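PDB 4NAV: hypothetical protein XCC279 from Xanthomonas campestris pv. campestris, which probably hydrolyses 3-deoxy-D-manno-octulosonate 8-phosphate to KDO and inorganic phosphate with the help of magnesium, a step of lipopolysaccharide biosynthesis. Local coordinates for residues 23-27 / 28-32; 4-7 / 8-11; 57-61 / 62-66. One frame throughout, in Å; residues are numbered along the deposited sequence.

Interaction 1. Residues 23-27 / 28-32; sequences ACFDV and DGTLT
Val27 O is gripped by two amides of the turn that follows it: Leu31 N donates at 2.9 Å to Val27 O, and Thr30 N at 3.2 Å to the same oxygen. Together the two bonds curl 28-32 back toward the chain leaving the strand. Thr30 then lies across Asp26 at about a right angle, its OG1 3.4 Å from Asp26 CB and its CG2 beside the Asp26 carbonyl. With chi1 at -72°, CG2 of the threonine lies beside its own carbonyl carbon and OG1 beside its N, which presents CG2 to the Asp26 carbonyl and OG1 to Asp26 CB. Leu31 reaches past the same carbonyl toward the strand, and its CD2 meets Phe25 CD1 at 4.1 Å, the two side chains crossing nearly perpendicularly; Thr30 CG2 lies at the edge of the Phe25 ring. Gly29, with phi 88°, makes the bend at a place where a CB would run into the preceding carbonyl oxygen. Asp26 OD2 comes 2.7 Å from Asp28 O, and its carboxylate turns on to a salt bridge from Lys95 through OD1, with Asp118 and Asp122 close by. Asp28 points its carboxylate elsewhere, to a salt bridge with Lys46 of strand 44-49. Asp26, Asp28 and Thr30 fit the DxDx(T/V) signature of haloacid dehalogenase-like phosphatases, and the turn probably corresponds to the squiggle that leads into the flap hairpin of that fold. Asp26 and Asp118 are the predicted magnesium ligands, and Asp28 a predicted substrate contact. The cluster of acids, with lysines reaching two of them, is consistent with a site that takes up a metal ion and a phosphate ester.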
ATOM      1  N   ALA A  23      -8.909 -26.087   7.349  1.00 34.35           N
ATOM      2  CA  ALA A  23      -8.179 -25.126   6.507  1.00 33.27           C
ATOM      3  C   ALA A  23      -7.257 -24.309   7.388  1.00 34.14           C
ATOM      4  O   ALA A  23      -7.725 -23.598   8.280  1.00 35.76           O
ATOM      5  CB  ALA A  23      -9.151 -24.218   5.781  1.00 32.14           C
ATOM      6  N   CYS A  24      -5.949 -24.409   7.152  1.00 34.13           N
ATOM      7  CA  CYS A  24      -4.968 -23.701   7.975  1.00 34.64           C
ATOM      8  C   CYS A  24      -4.288 -22.662   7.151  1.00 34.08           C
ATOM      9  O   CYS A  24      -3.994 -22.896   5.992  1.00 34.87           O
ATOM     10  CB  CYS A  24      -3.918 -24.666   8.490  1.00 35.62           C
ATOM     11  SG  CYS A  24      -4.590 -26.037   9.434  1.00 38.01           S
ATOM     12  N   PHE A  25      -3.976 -21.523   7.755  1.00 34.94           N
ATOM     13  CA  PHE A  25      -3.400 -20.400   7.036  1.00 33.91           C
ATOM     14  C   PHE A  25      -2.230 -19.811   7.789  1.00 35.76           C
ATOM     15  O   PHE A  25      -2.370 -19.417   8.944  1.00 36.21           O
ATOM     16  CB  PHE A  25      -4.445 -19.309   6.872  1.00 34.00           C
ATOM     17  CG  PHE A  25      -5.583 -19.691   5.991  1.00 34.12           C
ATOM     18  CD1 PHE A  25      -5.633 -19.277   4.663  1.00 33.83           C
ATOM     19  CD2 PHE A  25      -6.602 -20.479   6.488  1.00 35.13           C
ATOM     20  CE1 PHE A  25      -6.687 -19.626   3.850  1.00 34.37           C
ATOM     21  CE2 PHE A  25      -7.656 -20.840   5.682  1.00 34.67           C
ATOM     22  CZ  PHE A  25      -7.703 -20.416   4.366  1.00 34.39           C
ATOM     23  N   ASP A  26      -1.083 -19.700   7.117  1.00 36.84           N
ATOM     24  CA  ASP A  26      -0.006 -18.839   7.585  1.00 38.21           C
ATOM     25  C   ASP A  26      -0.574 -17.431   7.737  1.00 38.32           C
ATOM     26  O   ASP A  26      -1.588 -17.091   7.144  1.00 37.86           O
ATOM     27  CB  ASP A  26       1.125 -18.800   6.550  1.00 39.22           C
ATOM     28  CG  ASP A  26       2.379 -18.114   7.069  1.00 40.31           C
ATOM     29  OD1 ASP A  26       2.707 -18.359   8.262  1.00 42.29           O
ATOM     30  OD2 ASP A  26       3.028 -17.353   6.295  1.00 40.97           O
ATOM     31  N   VAL A  27       0.061 -16.598   8.533  1.00 39.72           N
ATOM     32  CA  VAL A  27      -0.391 -15.219   8.675  1.00 39.26           C
ATOM     33  C   VAL A  27       0.355 -14.330   7.666  1.00 38.39           C
ATOM     34  O   VAL A  27      -0.226 -13.845   6.685  1.00 35.74           O
ATOM     35  CB  VAL A  27      -0.213 -14.734  10.131  1.00 40.76           C
ATOM     36  CG1 VAL A  27      -0.618 -13.282  10.274  1.00 41.71           C
ATOM     37  CG2 VAL A  27      -1.060 -15.589  11.071  1.00 41.71           C
ATOM     38  N   ASP A  28       1.627 -14.094   7.948  1.00 39.31           N
ATOM     39  CA  ASP A  28       2.396 -13.147   7.179  1.00 38.88           C
ATOM     40  C   ASP A  28       2.759 -13.665   5.837  1.00 37.46           C
ATOM     41  O   ASP A  28       3.337 -14.760   5.697  1.00 37.75           O
ATOM     42  CB  ASP A  28       3.628 -12.740   7.941  1.00 41.45           C
ATOM     43  CG  ASP A  28       3.304 -11.765   9.041  1.00 44.47           C
ATOM     44  OD1 ASP A  28       2.947 -10.582   8.715  1.00 49.15           O
ATOM     45  OD2 ASP A  28       3.440 -12.176  10.207  1.00 43.94           O
ATOM     46  N   GLY A  29       2.399 -12.852   4.853  1.00 36.47           N
ATOM     47  CA  GLY A  29       2.603 -13.167   3.455  1.00 36.96           C
ATOM     48  C   GLY A  29       1.464 -13.942   2.822  1.00 37.18           C
ATOM     49  O   GLY A  29       1.476 -14.173   1.609  1.00 37.90           O
ATOM     50  N   THR A  30       0.485 -14.337   3.632  1.00 37.12           N
ATOM     51  CA  THR A  30      -0.591 -15.208   3.197  1.00 36.85           C
ATOM     52  C   THR A  30      -1.940 -14.528   3.405  1.00 37.29           C
ATOM     53  O   THR A  30      -2.688 -14.330   2.439  1.00 36.57           O
ATOM     54  CB  THR A  30      -0.507 -16.507   3.985  1.00 38.06           C
ATOM     55  OG1 THR A  30       0.614 -17.254   3.517  1.00 38.35           O
ATOM     56  CG2 THR A  30      -1.741 -17.324   3.819  1.00 38.19           C
ATOM     57  N   LEU A  31      -2.210 -14.107   4.644  1.00 37.97           N
ATOM     58  CA  LEU A  31      -3.307 -13.156   4.939  1.00 38.35           C
ATOM     59  C   LEU A  31      -2.849 -11.692   4.940  1.00 38.44           C
ATOM     60  O   LEU A  31      -3.616 -10.784   5.245  1.00 40.44           O
ATOM     61  CB  LEU A  31      -3.894 -13.462   6.307  1.00 38.58           C
ATOM     62  CG  LEU A  31      -4.316 -14.901   6.505  1.00 38.21           C
ATOM     63  CD1 LEU A  31      -4.692 -15.131   7.957  1.00 40.35           C
ATOM     64  CD2 LEU A  31      -5.469 -15.239   5.592  1.00 37.30           C
ATOM     65  N   THR A  32      -1.578 -11.486   4.625  1.00 39.43           N
ATOM     66  CA  THR A  32      -0.897 -10.194   4.765  1.00 38.54           C
ATOM     67  C   THR A  32      -0.040 -10.115   3.536  1.00 37.12           C
ATOM     68  O   THR A  32       0.285 -11.137   2.947  1.00 36.83           O
ATOM     69  CB  THR A  32      -0.082 -10.229   6.070  1.00 39.72           C
ATOM     70  OG1 THR A  32      -0.956  -9.920   7.171  1.00 40.09           O
ATOM     71  CG2 THR A  32       1.081  -9.302   6.099  1.00 40.88           C
TER

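Interaction 2. Residues 4-7 / 8-11; sequences SPLQ and DLPA
The Gln7 amide and the Asp8 carboxylate stand nearly perpendicular, their planes 89° apart, on side chains that run next to each other in the same direction. Neither flat group is laid on the other's face; the touch comes from the stem, Gln7 CG lying 4.0 Å from Asp8 OD2. The glutamine gets there with CG between its backbone N and carbonyl carbon (chi1 68°), the chain extended beyond. Both residues are exposed at the corner of a type II beta turn from Leu6 to Leu9, closed by Leu9 N to Leu6 O at 3.2 Å. Asp8 takes the positive phi of its third position. A type I turn from Ser4 to Gln7 overlaps it, with Gln7 N bonded to Ser4 O, while Ser4 OG accepts from Leu6 N at 3.2 Å in an ST turn. Leu9 CD2 comes to 4.3 Å from Leu6 CD2 and also lies near Pro5 O. Pro5, Leu6 and Leu9 rest on helix 158-169, touching Asp164, Val165 and Ala168, and Pro10, as N-cap, hands the chain on to helix 11-17.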
ATOM      1  N   SER A   4     -16.893 -18.820 -11.756  1.00 39.71           N
ATOM      2  CA  SER A   4     -16.765 -20.045 -11.021  1.00 36.58           C
ATOM      3  C   SER A   4     -15.350 -20.200 -10.625  1.00 34.47           C
ATOM      4  O   SER A   4     -14.481 -20.324 -11.478  1.00 33.73           O
ATOM      5  CB  SER A   4     -17.168 -21.290 -11.785  1.00 36.17           C
ATOM      6  OG  SER A   4     -17.034 -22.428 -10.901  1.00 34.36           O
ATOM      7  N   PRO A   5     -15.108 -20.239  -9.317  1.00 34.29           N
ATOM      8  CA  PRO A   5     -13.740 -20.415  -8.856  1.00 33.82           C
ATOM      9  C   PRO A   5     -13.128 -21.698  -9.411  1.00 33.98           C
ATOM     10  O   PRO A   5     -11.902 -21.794  -9.473  1.00 35.16           O
ATOM     11  CB  PRO A   5     -13.879 -20.485  -7.340  1.00 32.59           C
ATOM     12  CG  PRO A   5     -15.223 -19.929  -7.051  1.00 33.96           C
ATOM     13  CD  PRO A   5     -16.074 -20.267  -8.211  1.00 33.99           C
ATOM     14  N   LEU A   6     -13.977 -22.636  -9.845  1.00 33.66           N
ATOM     15  CA  LEU A   6     -13.524 -23.964 -10.242  1.00 34.02           C
ATOM     16  C   LEU A   6     -13.123 -24.123 -11.690  1.00 36.09           C
ATOM     17  O   LEU A   6     -12.444 -25.094 -12.048  1.00 36.10           O
ATOM     18  CB  LEU A   6     -14.613 -24.979  -9.948  1.00 33.38           C
ATOM     19  CG  LEU A   6     -14.985 -25.096  -8.482  1.00 32.56           C
ATOM     20  CD1 LEU A   6     -15.941 -26.272  -8.322  1.00 33.04           C
ATOM     21  CD2 LEU A   6     -13.745 -25.292  -7.621  1.00 31.88           C
ATOM     22  N   GLN A   7     -13.524 -23.211 -12.559  1.00 39.44           N
ATOM     23  CA  GLN A   7     -13.114 -23.431 -13.954  1.00 43.67           C
ATOM     24  C   GLN A   7     -11.624 -23.087 -14.066  1.00 44.45           C
ATOM     25  O   GLN A   7     -11.044 -22.325 -13.255  1.00 45.38           O
ATOM     26  CB  GLN A   7     -14.052 -22.824 -15.030  1.00 45.77           C
ATOM     27  CG  GLN A   7     -14.143 -21.319 -15.162  1.00 46.55           C
ATOM     28  CD  GLN A   7     -15.087 -20.986 -16.316  1.00 48.26           C
ATOM     29  OE1 GLN A   7     -14.701 -20.465 -17.382  1.00 49.13           O
ATOM     30  NE2 GLN A   7     -16.336 -21.338 -16.117  1.00 48.64           N
ATOM     31  N   ASP A   8     -10.991 -23.758 -15.002  1.00 44.43           N
ATOM     32  CA  ASP A   8      -9.551 -23.661 -15.171  1.00 43.04           C
ATOM     33  C   ASP A   8      -8.770 -24.282 -14.029  1.00 38.87           C
ATOM     34  O   ASP A   8      -7.577 -24.063 -13.919  1.00 38.09           O
ATOM     35  CB  ASP A   8      -9.137 -22.206 -15.394  1.00 44.51           C
ATOM     36  CG  ASP A   8      -9.979 -21.523 -16.459  1.00 47.99           C
ATOM     37  OD1 ASP A   8     -10.256 -22.158 -17.514  1.00 49.97           O
ATOM     38  OD2 ASP A   8     -10.391 -20.366 -16.221  1.00 48.59           O
ATOM     39  N   LEU A   9      -9.424 -25.076 -13.191  1.00 36.80           N
ATOM     40  CA  LEU A   9      -8.727 -25.828 -12.144  1.00 35.76           C
ATOM     41  C   LEU A   9      -8.819 -27.299 -12.445  1.00 35.29           C
ATOM     42  O   LEU A   9      -9.811 -27.766 -12.955  1.00 33.89           O
ATOM     43  CB  LEU A   9      -9.363 -25.576 -10.812  1.00 35.87           C
ATOM     44  CG  LEU A   9      -8.728 -24.515  -9.914  1.00 36.49           C
ATOM     45  CD1 LEU A   9      -8.246 -23.259 -10.645  1.00 35.93           C
ATOM     46  CD2 LEU A   9      -9.719 -24.194  -8.793  1.00 35.63           C
ATOM     47  N   PRO A  10      -7.750 -28.041 -12.173  1.00 37.07           N
ATOM     48  CA  PRO A  10      -7.801 -29.469 -12.571  1.00 36.61           C
ATOM     49  C   PRO A  10      -8.695 -30.278 -11.683  1.00 35.81           C
ATOM     50  O   PRO A  10      -8.805 -29.997 -10.497  1.00 36.25           O
ATOM     51  CB  PRO A  10      -6.351 -29.943 -12.436  1.00 36.63           C
ATOM     52  CG  PRO A  10      -5.598 -28.845 -11.744  1.00 36.21           C
ATOM     53  CD  PRO A  10      -6.381 -27.577 -11.863  1.00 36.35           C
ATOM     54  N   ALA A  11      -9.297 -31.300 -12.252  1.00 37.63           N
ATOM     55  CA  ALA A  11     -10.163 -32.221 -11.513  1.00 39.03           C
ATOM     56  C   ALA A  11      -9.559 -32.713 -10.177  1.00 39.17           C
ATOM     57  O   ALA A  11     -10.234 -32.681  -9.158  1.00 40.25           O
ATOM     58  CB  ALA A  11     -10.518 -33.413 -12.380  1.00 37.80           C
TER

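Interaction 3. Residues 57-61 / 62-66; sequences KQLEH and AGIHV
This is a local contact round the C-terminal end of helix 50-61, where Leu59 and Glu60 meet the chain that turns back from the helix and enters strand 65-70. Ala62 N still reaches Gln58 O at 2.8 Å, and also makes a weak bond to Leu59 O. Two further bonds then close the end: Ile64 N to Leu59 O at 3.0 Å, and Gly63 N to Glu60 O at 2.7 Å. They form a Schellman motif with Gly63 as the C-prime residue, its positive phi of 80° reversing the chain. Such a turn links helix to strand in the alternating helix-strand order of this Rossmann-like haloacid dehalogenase fold. The apolar part of the contact comes from Leu59: its CD2 packs against Ile64 CD1 at 3.6 Å, and Leu59 CB against Val66 CG2 at 3.7 Å, the latter pair crossing at about a right angle. Glu60 takes another path. Bent at its second torsion (chi2 74°), it swings toward the start of strand 65-70, where OE1 accepts a weak bond from Val66 N at 3.1 Å, while Glu60 CA makes a CA-H...O contact with Ile64 O. Helix 158-169 covers the apolar side, with Cys163 on Leu59 and Val166 on Ile64, and His65 meets the ring of His106.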
ATOM      1  N   LYS A  57     -14.890 -16.655   7.424  1.00 35.18           N
ATOM      2  CA  LYS A  57     -16.163 -16.854   8.081  1.00 37.09           C
ATOM      3  C   LYS A  57     -17.027 -17.863   7.311  1.00 37.26           C
ATOM      4  O   LYS A  57     -17.697 -18.699   7.906  1.00 36.40           O
ATOM      5  CB  LYS A  57     -16.909 -15.530   8.185  1.00 39.93           C
ATOM      6  CG  LYS A  57     -16.447 -14.667   9.329  1.00 42.57           C
ATOM      7  CD  LYS A  57     -17.173 -13.333   9.325  1.00 46.53           C
ATOM      8  CE  LYS A  57     -16.725 -12.483  10.507  1.00 49.71           C
ATOM      9  NZ  LYS A  57     -17.227 -11.078  10.496  1.00 51.01           N
ATOM     10  N   GLN A  58     -16.970 -17.799   5.987  1.00 36.35           N
ATOM     11  CA  GLN A  58     -17.830 -18.626   5.173  1.00 35.88           C
ATOM     12  C   GLN A  58     -17.415 -20.062   5.230  1.00 34.61           C
ATOM     13  O   GLN A  58     -18.277 -20.961   5.251  1.00 34.73           O
ATOM     14  CB  GLN A  58     -17.788 -18.143   3.772  1.00 36.22           C
ATOM     15  CG  GLN A  58     -18.156 -16.697   3.706  1.00 38.82           C
ATOM     16  CD  GLN A  58     -19.590 -16.490   3.476  1.00 42.32           C
ATOM     17  OE1 GLN A  58     -20.361 -16.216   4.406  1.00 41.62           O
ATOM     18  NE2 GLN A  58     -19.997 -16.666   2.217  1.00 47.45           N
ATOM     19  N   LEU A  59     -16.103 -20.285   5.272  1.00 33.52           N
ATOM     20  CA  LEU A  59     -15.576 -21.609   5.577  1.00 32.78           C
ATOM     21  C   LEU A  59     -16.083 -22.088   6.932  1.00 33.83           C
ATOM     22  O   LEU A  59     -16.605 -23.193   7.048  1.00 33.06           O
ATOM     23  CB  LEU A  59     -14.066 -21.614   5.584  1.00 32.02           C
ATOM     24  CG  LEU A  59     -13.345 -21.544   4.252  1.00 32.00           C
ATOM     25  CD1 LEU A  59     -11.868 -21.706   4.479  1.00 31.44           C
ATOM     26  CD2 LEU A  59     -13.820 -22.605   3.258  1.00 31.88           C
ATOM     27  N   GLU A  60     -15.992 -21.240   7.951  1.00 34.73           N
ATOM     28  CA  GLU A  60     -16.460 -21.668   9.245  1.00 37.81           C
ATOM     29  C   GLU A  60     -17.982 -21.972   9.141  1.00 38.17           C
ATOM     30  O   GLU A  60     -18.443 -23.020   9.571  1.00 37.66           O
ATOM     31  CB  GLU A  60     -16.116 -20.662  10.346  1.00 40.25           C
ATOM     32  CG  GLU A  60     -16.023 -21.266  11.759  1.00 43.53           C
ATOM     33  CD  GLU A  60     -14.761 -22.111  12.022  1.00 44.22           C
ATOM     34  OE1 GLU A  60     -13.672 -21.771  11.511  1.00 41.80           O
ATOM     35  OE2 GLU A  60     -14.879 -23.125  12.761  1.00 48.39           O
ATOM     36  N   HIS A  61     -18.730 -21.066   8.527  1.00 38.21           N
ATOM     37  CA  HIS A  61     -20.168 -21.198   8.358  1.00 39.33           C
ATOM     38  C   HIS A  61     -20.558 -22.451   7.583  1.00 38.59           C
ATOM     39  O   HIS A  61     -21.654 -23.003   7.792  1.00 39.19           O
ATOM     40  CB  HIS A  61     -20.684 -19.952   7.640  1.00 40.81           C
ATOM     41  CG  HIS A  61     -22.147 -19.717   7.777  1.00 43.39           C
ATOM     42  ND1 HIS A  61     -23.065 -20.171   6.859  1.00 44.21           N
ATOM     43  CD2 HIS A  61     -22.846 -19.059   8.727  1.00 45.63           C
ATOM     44  CE1 HIS A  61     -24.272 -19.808   7.243  1.00 46.22           C
ATOM     45  NE2 HIS A  61     -24.167 -19.125   8.370  1.00 47.52           N
ATOM     46  N   ALA A  62     -19.657 -22.918   6.732  1.00 36.96           N
ATOM     47  CA  ALA A  62     -19.867 -24.155   6.012  1.00 36.92           C
ATOM     48  C   ALA A  62     -19.260 -25.359   6.724  1.00 37.61           C
ATOM     49  O   ALA A  62     -19.116 -26.443   6.145  1.00 37.21           O
ATOM     50  CB  ALA A  62     -19.281 -24.045   4.647  1.00 34.99           C
ATOM     51  N   GLY A  63     -18.985 -25.202   8.001  1.00 39.04           N
ATOM     52  CA  GLY A  63     -18.669 -26.364   8.833  1.00 40.74           C
ATOM     53  C   GLY A  63     -17.263 -26.854   8.683  1.00 39.01           C
ATOM     54  O   GLY A  63     -16.935 -27.953   9.125  1.00 39.85           O
ATOM     55  N   ILE A  64     -16.429 -26.008   8.102  1.00 37.98           N
ATOM     56  CA  ILE A  64     -15.040 -26.314   7.940  1.00 36.29           C
ATOM     57  C   ILE A  64     -14.314 -25.620   9.052  1.00 35.94           C
ATOM     58  O   ILE A  64     -14.508 -24.447   9.229  1.00 36.17           O
ATOM     59  CB  ILE A  64     -14.534 -25.803   6.583  1.00 35.50           C
ATOM     60  CG1 ILE A  64     -15.317 -26.476   5.469  1.00 35.06           C
ATOM     61  CG2 ILE A  64     -13.050 -26.094   6.410  1.00 34.87           C
ATOM     62  CD1 ILE A  64     -15.086 -25.867   4.108  1.00 34.61           C
ATOM     63  N   HIS A  65     -13.453 -26.336   9.760  1.00 36.44           N
ATOM     64  CA  HIS A  65     -12.629 -25.733  10.794  1.00 38.92           C
ATOM     65  C   HIS A  65     -11.482 -24.877  10.209  1.00 36.68           C
ATOM     66  O   HIS A  65     -10.786 -25.291   9.293  1.00 35.33           O
ATOM     67  CB  HIS A  65     -12.074 -26.800  11.726  1.00 42.16           C
ATOM     68  CG  HIS A  65     -13.141 -27.584  12.435  1.00 47.65           C
ATOM     69  ND1 HIS A  65     -13.454 -28.891  12.106  1.00 49.86           N
ATOM     70  CD2 HIS A  65     -13.989 -27.235  13.432  1.00 50.47           C
ATOM     71  CE1 HIS A  65     -14.438 -29.315  12.875  1.00 52.35           C
ATOM     72  NE2 HIS A  65     -14.779 -28.331  13.690  1.00 54.07           N
ATOM     73  N   VAL A  66     -11.328 -23.664  10.723  1.00 36.08           N
ATOM     74  CA  VAL A  66     -10.292 -22.763  10.250  1.00 34.83           C
ATOM     75  C   VAL A  66      -9.285 -22.433  11.348  1.00 35.80           C
ATOM     76  O   VAL A  66      -9.643 -22.173  12.487  1.00 36.06           O
ATOM     77  CB  VAL A  66     -10.900 -21.479   9.717  1.00 34.62           C
ATOM     78  CG1 VAL A  66      -9.806 -20.525   9.257  1.00 33.88           C
ATOM     79  CG2 VAL A  66     -11.845 -21.813   8.562  1.00 33.51           C
TER

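In the fold
Along the chain the order is interaction 2, then 1, then 3. Interaction 1 takes in strand 22-25, the middle strand of the parallel five-stranded sheet, and the loop after it; interaction 3 feeds neighbouring strand 65-70. Their centres are 16 Å apart, yet they touch: Ala23 N probably bonds to His65 O, while Leu59 and Val66 pack near Ala23 and Phe25. The predicted magnesium and substrate residues Asp26 and Asp28 thus follow the central strand, whereas interaction 3 lies at the other end of the same strand pair. Interaction 2 is at the surface away from the annotated sites, its centre over 20 Å from both, but shares helix 158-169 with interaction 3.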